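Local coordinates for restriction endonuclease S subunits (Thermoanaerobacter tengcongensis, PDB 3OKG), which probably serves as the DNA-binding specificity subunit of a type I restriction-modification system, whose methyltransferase is built from M and S polypeptides, at residues Gly287-Ser292 / Gly298-Ala303; Leu316-Ser321 / Phe325-Tyr330. All coordinates share one frame; numbering follows the deposited sequence.

Interaction 1 of 2, residues Gly287-Ser292 / Gly298-Ala303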
ATOM      1  N   GLY A 287     -24.717 -22.141  -0.450  1.00 50.85           N
ATOM      2  CA  GLY A 287     -23.928 -23.083  -1.211  1.00 49.56           C
ATOM      3  C   GLY A 287     -23.878 -22.653  -2.659  1.00 59.52           C
ATOM      4  O   GLY A 287     -22.813 -22.323  -3.172  1.00 55.81           O
ATOM      5  N   ASP A 288     -25.037 -22.623  -3.311  1.00 38.65           N
ATOM      6  CA  ASP A 288     -25.088 -22.351  -4.742  1.00 36.88           C
ATOM      7  C   ASP A 288     -24.153 -21.251  -5.190  1.00 30.46           C
ATOM      8  O   ASP A 288     -23.973 -20.236  -4.509  1.00 38.26           O
ATOM      9  CB  ASP A 288     -26.482 -21.920  -5.197  1.00 28.78           C
ATOM     10  CG  ASP A 288     -27.565 -22.868  -4.742  1.00 47.91           C
ATOM     11  OD1 ASP A 288     -27.239 -23.991  -4.309  1.00 37.40           O
ATOM     12  OD2 ASP A 288     -28.750 -22.477  -4.803  1.00 39.16           O
ATOM     13  N   VAL A 289     -23.568 -21.460  -6.360  1.00 28.82           N
ATOM     14  CA  VAL A 289     -22.680 -20.497  -6.965  1.00 30.92           C
ATOM     15  C   VAL A 289     -23.511 -19.556  -7.800  1.00 29.96           C
ATOM     16  O   VAL A 289     -24.431 -19.992  -8.495  1.00 31.58           O
ATOM     17  CB  VAL A 289     -21.628 -21.236  -7.849  1.00 28.14           C
ATOM     18  CG1 VAL A 289     -20.790 -20.242  -8.647  1.00 25.74           C
ATOM     19  CG2 VAL A 289     -20.727 -22.120  -6.961  1.00 22.71           C
ATOM     20  N   LEU A 290     -23.222 -18.262  -7.718  1.00 31.96           N
ATOM     21  CA  LEU A 290     -23.937 -17.276  -8.521  1.00 28.87           C
ATOM     22  C   LEU A 290     -23.008 -16.841  -9.631  1.00 30.09           C
ATOM     23  O   LEU A 290     -21.806 -16.685  -9.415  1.00 35.00           O
ATOM     24  CB  LEU A 290     -24.359 -16.055  -7.672  1.00 31.92           C
ATOM     25  CG  LEU A 290     -25.165 -16.330  -6.396  1.00 33.41           C
ATOM     26  CD1 LEU A 290     -25.301 -15.075  -5.551  1.00 37.77           C
ATOM     27  CD2 LEU A 290     -26.547 -16.901  -6.718  1.00 40.21           C
ATOM     28  N   ILE A 291     -23.547 -16.633 -10.820  1.00 30.12           N
ATOM     29  CA  ILE A 291     -22.704 -16.232 -11.940  1.00 30.78           C
ATOM     30  C   ILE A 291     -23.406 -15.155 -12.753  1.00 38.72           C
ATOM     31  O   ILE A 291     -24.621 -15.191 -12.902  1.00 35.61           O
ATOM     32  CB  ILE A 291     -22.337 -17.440 -12.819  1.00 30.59           C
ATOM     33  CG1 ILE A 291     -21.321 -17.047 -13.890  1.00 32.92           C
ATOM     34  CG2 ILE A 291     -23.587 -18.066 -13.429  1.00 33.84           C
ATOM     35  CD1 ILE A 291     -20.552 -18.229 -14.445  1.00 34.60           C
ATOM     36  N   SER A 292     -22.643 -14.184 -13.250  1.00 41.02           N
ATOM     37  CA  SER A 292     -23.213 -13.082 -14.010  1.00 33.74           C
ATOM     38  C   SER A 292     -23.452 -13.535 -15.433  1.00 44.57           C
ATOM     39  O   SER A 292     -22.554 -14.051 -16.073  1.00 40.75           O
ATOM     40  CB  SER A 292     -22.276 -11.878 -14.007  1.00 56.93           C
ATOM     41  OG  SER A 292     -22.739 -10.875 -14.896  1.00 62.37           O
ATOM     42  N   GLY A 298     -19.538 -13.858 -16.567  1.00 53.98           N
ATOM     43  CA  GLY A 298     -18.629 -14.856 -16.026  1.00 58.59           C
ATOM     44  C   GLY A 298     -18.223 -14.649 -14.579  1.00 54.50           C
ATOM     45  O   GLY A 298     -17.807 -15.594 -13.902  1.00 48.77           O
ATOM     46  N   SER A 299     -18.327 -13.415 -14.098  1.00 47.16           N
ATOM     47  CA  SER A 299     -17.991 -13.125 -12.706  1.00 37.93           C
ATOM     48  C   SER A 299     -18.870 -13.930 -11.752  1.00 35.38           C
ATOM     49  O   SER A 299     -20.024 -14.238 -12.059  1.00 38.47           O
ATOM     50  CB  SER A 299     -18.136 -11.628 -12.414  1.00 43.45           C
ATOM     51  OG  SER A 299     -18.025 -11.399 -11.026  1.00 51.14           O
ATOM     52  N   THR A 300     -18.333 -14.207 -10.570  1.00 36.70           N
ATOM     53  CA  THR A 300     -18.883 -15.199  -9.664  1.00 35.52           C
ATOM     54  C   THR A 300     -18.986 -14.774  -8.184  1.00 33.34           C
ATOM     55  O   THR A 300     -18.170 -14.001  -7.670  1.00 38.56           O
ATOM     56  CB  THR A 300     -17.985 -16.460  -9.737  1.00 42.70           C
ATOM     57  OG1 THR A 300     -18.629 -17.473 -10.520  1.00 54.95           O
ATOM     58  CG2 THR A 300     -17.701 -16.987  -8.364  1.00 37.24           C
ATOM     59  N   ASN A 301     -20.001 -15.299  -7.504  1.00 34.16           N
ATOM     60  CA  ASN A 301     -20.114 -15.228  -6.054  1.00 30.14           C
ATOM     61  C   ASN A 301     -20.720 -16.522  -5.509  1.00 32.26           C
ATOM     62  O   ASN A 301     -21.172 -17.375  -6.263  1.00 37.24           O
ATOM     63  CB  ASN A 301     -21.011 -14.053  -5.627  1.00 41.85           C
ATOM     64  CG  ASN A 301     -20.235 -12.909  -4.971  1.00 47.04           C
ATOM     65  OD1 ASN A 301     -19.094 -12.612  -5.325  1.00 45.13           O
ATOM     66  ND2 ASN A 301     -20.870 -12.257  -4.012  1.00 36.61           N
ATOM     67  N   VAL A 302     -20.751 -16.666  -4.194  1.00 32.17           N
ATOM     68  CA  VAL A 302     -21.464 -17.783  -3.580  1.00 31.89           C
ATOM     69  C   VAL A 302     -22.580 -17.263  -2.687  1.00 49.59           C
ATOM     70  O   VAL A 302     -22.396 -16.297  -1.952  1.00 44.40           O
ATOM     71  CB  VAL A 302     -20.515 -18.660  -2.746  1.00 35.68           C
ATOM     72  CG1 VAL A 302     -21.290 -19.516  -1.752  1.00 49.45           C
ATOM     73  CG2 VAL A 302     -19.653 -19.526  -3.667  1.00 33.63           C
ATOM     74  N   ALA A 303     -23.738 -17.908  -2.747  1.00 36.99           N
ATOM     75  CA  ALA A 303     -24.860 -17.524  -1.890  1.00 43.10           C
ATOM     76  C   ALA A 303     -24.618 -17.982  -0.465  1.00 52.35           C
ATOM     77  O   ALA A 303     -24.264 -19.134  -0.240  1.00 42.82           O
ATOM     78  CB  ALA A 303     -26.155 -18.134  -2.406  1.00 34.25           C
TER

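Interaction 2 of 2, residues Leu316-Ser321 / Phe325-Tyr330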
ATOM      1  N   LEU A 316     -26.099 -21.810  -9.748  1.00 26.47           N
ATOM      2  CA  LEU A 316     -25.667 -23.178 -10.062  1.00 25.34           C
ATOM      3  C   LEU A 316     -25.639 -23.974  -8.784  1.00 27.91           C
ATOM      4  O   LEU A 316     -24.941 -23.615  -7.819  1.00 29.54           O
ATOM      5  CB  LEU A 316     -24.265 -23.162 -10.675  1.00 31.88           C
ATOM      6  CG  LEU A 316     -24.089 -22.079 -11.737  1.00 34.11           C
ATOM      7  CD1 LEU A 316     -22.607 -21.917 -12.087  1.00 37.74           C
ATOM      8  CD2 LEU A 316     -24.899 -22.426 -12.963  1.00 31.62           C
ATOM      9  N   ARG A 317     -26.423 -25.037  -8.740  1.00 26.71           N
ATOM     10  CA  ARG A 317     -26.496 -25.816  -7.517  1.00 28.86           C
ATOM     11  C   ARG A 317     -25.923 -27.185  -7.793  1.00 26.26           C
ATOM     12  O   ARG A 317     -26.544 -27.985  -8.491  1.00 25.01           O
ATOM     13  CB  ARG A 317     -27.922 -25.949  -7.010  1.00 28.76           C
ATOM     14  CG  ARG A 317     -27.983 -26.629  -5.645  1.00 39.26           C
ATOM     15  CD  ARG A 317     -29.381 -26.603  -5.058  1.00 48.85           C
ATOM     16  NE  ARG A 317     -29.832 -25.242  -4.756  1.00 73.51           N
ATOM     17  CZ  ARG A 317     -31.001 -24.729  -5.137  1.00 62.76           C
ATOM     18  NH1 ARG A 317     -31.866 -25.463  -5.830  1.00 80.50           N
ATOM     19  NH2 ARG A 317     -31.313 -23.486  -4.813  1.00 58.04           N
ATOM     20  N   PRO A 318     -24.722 -27.441  -7.266  1.00 30.18           N
ATOM     21  CA  PRO A 318     -24.013 -28.698  -7.522  1.00 29.19           C
ATOM     22  C   PRO A 318     -24.824 -29.892  -7.034  1.00 36.40           C
ATOM     23  O   PRO A 318     -25.429 -29.844  -5.969  1.00 27.63           O
ATOM     24  CB  PRO A 318     -22.751 -28.573  -6.678  1.00 24.93           C
ATOM     25  CG  PRO A 318     -22.541 -27.094  -6.506  1.00 36.61           C
ATOM     26  CD  PRO A 318     -23.923 -26.491  -6.472  1.00 28.65           C
ATOM     27  N   ARG A 319     -24.832 -30.962  -7.811  1.00 27.66           N
ATOM     28  CA  ARG A 319     -25.437 -32.206  -7.364  1.00 30.97           C
ATOM     29  C   ARG A 319     -24.422 -32.917  -6.496  1.00 30.12           C
ATOM     30  O   ARG A 319     -23.332 -32.387  -6.265  1.00 30.47           O
ATOM     31  CB  ARG A 319     -25.885 -33.032  -8.579  1.00 28.62           C
ATOM     32  CG  ARG A 319     -26.951 -32.274  -9.363  1.00 40.34           C
ATOM     33  CD  ARG A 319     -27.659 -33.091 -10.432  1.00 49.52           C
ATOM     34  NE  ARG A 319     -28.342 -32.194 -11.367  1.00 62.31           N
ATOM     35  CZ  ARG A 319     -28.914 -32.572 -12.506  1.00 72.51           C
ATOM     36  NH1 ARG A 319     -28.905 -33.850 -12.873  1.00 58.40           N
ATOM     37  NH2 ARG A 319     -29.498 -31.664 -13.281  1.00 62.87           N
ATOM     38  N   ASP A 320     -24.748 -34.109  -6.011  1.00 31.29           N
ATOM     39  CA  ASP A 320     -23.884 -34.746  -5.021  1.00 37.24           C
ATOM     40  C   ASP A 320     -22.484 -35.073  -5.552  1.00 25.29           C
ATOM     41  O   ASP A 320     -21.540 -35.123  -4.781  1.00 28.23           O
ATOM     42  CB  ASP A 320     -24.528 -36.012  -4.445  1.00 40.53           C
ATOM     43  CG  ASP A 320     -25.860 -35.736  -3.778  1.00 59.24           C
ATOM     44  OD1 ASP A 320     -26.035 -34.624  -3.240  1.00 55.26           O
ATOM     45  OD2 ASP A 320     -26.729 -36.635  -3.797  1.00 61.75           O
ATOM     46  N   SER A 321     -22.344 -35.300  -6.853  1.00 24.93           N
ATOM     47  CA  SER A 321     -21.032 -35.712  -7.368  1.00 28.03           C
ATOM     48  C   SER A 321     -20.082 -34.541  -7.626  1.00 30.71           C
ATOM     49  O   SER A 321     -18.984 -34.752  -8.126  1.00 23.40           O
ATOM     50  CB  SER A 321     -21.177 -36.523  -8.653  1.00 29.20           C
ATOM     51  OG  SER A 321     -21.642 -35.697  -9.707  1.00 35.76           O
ATOM     52  N   PHE A 325     -16.739 -25.987  -4.265  1.00 20.09           N
ATOM     53  CA  PHE A 325     -15.483 -25.279  -4.488  1.00 26.58           C
ATOM     54  C   PHE A 325     -14.680 -25.753  -5.694  1.00 25.17           C
ATOM     55  O   PHE A 325     -13.882 -24.986  -6.246  1.00 23.14           O
ATOM     56  CB  PHE A 325     -14.672 -25.243  -3.201  1.00 28.80           C
ATOM     57  CG  PHE A 325     -15.302 -24.348  -2.157  1.00 26.01           C
ATOM     58  CD1 PHE A 325     -15.525 -23.010  -2.443  1.00 36.94           C
ATOM     59  CD2 PHE A 325     -15.701 -24.845  -0.930  1.00 39.50           C
ATOM     60  CE1 PHE A 325     -16.122 -22.160  -1.497  1.00 38.17           C
ATOM     61  CE2 PHE A 325     -16.295 -24.014   0.014  1.00 39.85           C
ATOM     62  CZ  PHE A 325     -16.512 -22.670  -0.280  1.00 42.01           C
ATOM     63  N   TRP A 326     -14.924 -26.989  -6.134  1.00 22.83           N
ATOM     64  CA  TRP A 326     -14.332 -27.460  -7.417  1.00 23.08           C
ATOM     65  C   TRP A 326     -14.922 -26.642  -8.559  1.00 23.24           C
ATOM     66  O   TRP A 326     -14.203 -26.114  -9.424  1.00 22.81           O
ATOM     67  CB  TRP A 326     -14.623 -28.957  -7.621  1.00 25.68           C
ATOM     68  CG  TRP A 326     -14.022 -29.569  -8.874  1.00 21.41           C
ATOM     69  CD1 TRP A 326     -14.704 -29.972 -10.010  1.00 26.91           C
ATOM     70  CD2 TRP A 326     -12.639 -29.872  -9.111  1.00 21.53           C
ATOM     71  NE1 TRP A 326     -13.822 -30.508 -10.931  1.00 23.65           N
ATOM     72  CE2 TRP A 326     -12.550 -30.473 -10.399  1.00 24.70           C
ATOM     73  CE3 TRP A 326     -11.466 -29.732  -8.348  1.00 20.43           C
ATOM     74  CZ2 TRP A 326     -11.339 -30.882 -10.952  1.00 24.54           C
ATOM     75  CZ3 TRP A 326     -10.255 -30.149  -8.903  1.00 24.01           C
ATOM     76  CH2 TRP A 326     -10.203 -30.721 -10.189  1.00 28.73           C
ATOM     77  N   LEU A 327     -16.251 -26.530  -8.542  1.00 19.94           N
ATOM     78  CA  LEU A 327     -16.978 -25.714  -9.509  1.00 21.00           C
ATOM     79  C   LEU A 327     -16.487 -24.263  -9.509  1.00 25.60           C
ATOM     80  O   LEU A 327     -16.221 -23.681 -10.559  1.00 22.40           O
ATOM     81  CB  LEU A 327     -18.477 -25.728  -9.180  1.00 22.37           C
ATOM     82  CG  LEU A 327     -19.361 -24.872 -10.089  1.00 27.64           C
ATOM     83  CD1 LEU A 327     -19.134 -25.243 -11.552  1.00 25.40           C
ATOM     84  CD2 LEU A 327     -20.831 -25.029  -9.714  1.00 21.66           C
ATOM     85  N   LEU A 328     -16.371 -23.683  -8.318  1.00 26.19           N
ATOM     86  CA  LEU A 328     -15.945 -22.295  -8.189  1.00 28.15           C
ATOM     87  C   LEU A 328     -14.559 -22.046  -8.784  1.00 28.33           C
ATOM     88  O   LEU A 328     -14.354 -21.074  -9.519  1.00 25.50           O
ATOM     89  CB  LEU A 328     -15.952 -21.876  -6.713  1.00 26.30           C
ATOM     90  CG  LEU A 328     -15.959 -20.367  -6.482  1.00 33.39           C
ATOM     91  CD1 LEU A 328     -17.150 -19.765  -7.186  1.00 29.74           C
ATOM     92  CD2 LEU A 328     -16.010 -20.032  -4.975  1.00 39.04           C
ATOM     93  N   TYR A 329     -13.591 -22.883  -8.439  1.00 21.16           N
ATOM     94  CA  TYR A 329     -12.258 -22.736  -9.024  1.00 24.86           C
ATOM     95  C   TYR A 329     -12.292 -22.839 -10.542  1.00 33.53           C
ATOM     96  O   TYR A 329     -11.585 -22.116 -11.245  1.00 21.76           O
ATOM     97  CB  TYR A 329     -11.307 -23.789  -8.487  1.00 24.86           C
ATOM     98  CG  TYR A 329     -10.606 -23.351  -7.226  1.00 33.13           C
ATOM     99  CD1 TYR A 329     -10.805 -24.032  -6.032  1.00 21.35           C
ATOM    100  CD2 TYR A 329      -9.762 -22.240  -7.229  1.00 24.19           C
ATOM    101  CE1 TYR A 329     -10.169 -23.635  -4.860  1.00 23.30           C
ATOM    102  CE2 TYR A 329      -9.125 -21.824  -6.059  1.00 24.32           C
ATOM    103  CZ  TYR A 329      -9.344 -22.522  -4.888  1.00 33.30           C
ATOM    104  OH  TYR A 329      -8.719 -22.123  -3.735  1.00 30.81           O
ATOM    105  N   TYR A 330     -13.110 -23.757 -11.050  1.00 23.22           N
ATOM    106  CA  TYR A 330     -13.171 -23.973 -12.505  1.00 22.39           C
ATOM    107  C   TYR A 330     -13.734 -22.741 -13.197  1.00 23.81           C
ATOM    108  O   TYR A 330     -13.163 -22.258 -14.167  1.00 25.78           O
ATOM    109  CB  TYR A 330     -14.048 -25.180 -12.815  1.00 23.77           C
ATOM    110  CG  TYR A 330     -13.974 -25.633 -14.264  1.00 23.18           C
ATOM    111  CD1 TYR A 330     -12.769 -25.985 -14.836  1.00 26.94           C
ATOM    112  CD2 TYR A 330     -15.130 -25.724 -15.043  1.00 26.28           C
ATOM    113  CE1 TYR A 330     -12.699 -26.411 -16.162  1.00 25.96           C
ATOM    114  CE2 TYR A 330     -15.071 -26.145 -16.360  1.00 24.36           C
ATOM    115  CZ  TYR A 330     -13.869 -26.491 -16.909  1.00 25.50           C
ATOM    116  OH  TYR A 330     -13.789 -26.916 -18.213  1.00 28.20           O
TER

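Interaction 1 of 2, residues Gly287-Ser292 / Gly298-Ala303
Leu290 and Asn301 form the central hydrogen-bonded pair of an antiparallel beta hairpin, each backbone amide reaching the other's carbonyl: Leu290 N lies 2.7 Å from Asn301 O, and Asn301 N lies 3.0 Å from Leu290 O. Both bonds are nearly straight at hydrogen, although each donor stands about 30° off the carbonyl plane. Toward the open end, Ala303 N donates to Asp288 O at 2.9 Å, and Gly287 N returns the bond to Ala303 O. Toward the turn, Ser292 N binds Ser299 O while Gly298 N closes on Ser292 O at 3.1 Å, completing six backbone bonds. Gly287 and Gly298 both adopt positive phi, where a beta carbon would collide with the preceding carbonyl oxygen. Leu290 O also receives a weak bond from Thr300 OG1 and a CA-H...O contact from Thr300 CA.

The side chains divide between two faces. On one, Val289, Ile291, Thr300 and Val302 line up; Val289 CG2 approaches Val302 CG2 at 4.3 Å, while Val289 CG1 lies 4.0 Å from Thr300 OG1, the two side chains crossing at a slant. Ile291 carries CG1 anti to its backbone N (chi1 -173°), which lays CG1 and CD1 alongside Gly298 O, each 3.8 Å away. On the other face Leu290 sends CD1 to the methyl of Ala303.

Asp288 OD2 is held by Arg285 N and by a salt bridge to Arg317, and Ser292 OG bonds to Pro296 O within the turn. The hairpin supplies two neighbouring strands at one edge of a four-stranded antiparallel sheet in the second specificity domain, 300-302 outermost and strand 313-318 beside 289-292. Helix 324-333 covers the valine-threonine face through Leu327, Leu328 and Leu331, whereas Phe266 and Pro271, from loops, pack against Leu290.

Interaction 2 of 2, residues Leu316-Ser321 / Phe325-Tyr330
A beta-alpha connection in the second DNA-specificity domain brings the end of strand 313-318 against the helix that follows it, and a single leucine, Leu327, makes the contact from the helix. Its CD2 methyl meets two partners on the strand: Leu316 CB at 4.0 Å and Pro318 CG at 4.2 Å. With CG anti to its backbone N (chi1 178°), Leu327 extends from the helix and places that methyl against both residues. The proline ring and the leucine side chain cross at about a right angle, and CG is the ring atom that touches the branch.

Leu316 and Pro318 are two positions apart on the strand and both direct their beta carbons toward the helix, the usual way a beta strand offers one face to a helix laid over its sheet. The intervening Arg317 points away from the helix. No hydrogen bond joins 316-321 to 325-330; the contact is wholly apolar and small, burying 112 Å² in all. Cys237 of strand 237-241 also touches both Leu316 and Leu327, while Trp326 turns to helix 365-388 and hydrogen-bonds Pro361 O through NE1.

How the interactions relate
Along the chain the two contacts come in series, neither nested nor crossed. Interaction 1 closes first, across a five-residue loop; strand 307-309, which belongs to a different sheet, then intervenes before strand 313-318 returns beside 289-292. Interaction 2 closes next, over three residues, where that strand gives way to helix 324-333. Their centres lie about 10 Å apart and they touch directly: Val289 O accepts a probable hydrogen bond from Leu316 N at 2.8 Å, and Leu328 of the helix packs on Val302. Hairpin, returning strand and covering helix are thereby joined into a sheet with a helix packed on one face, within the second specificity domain.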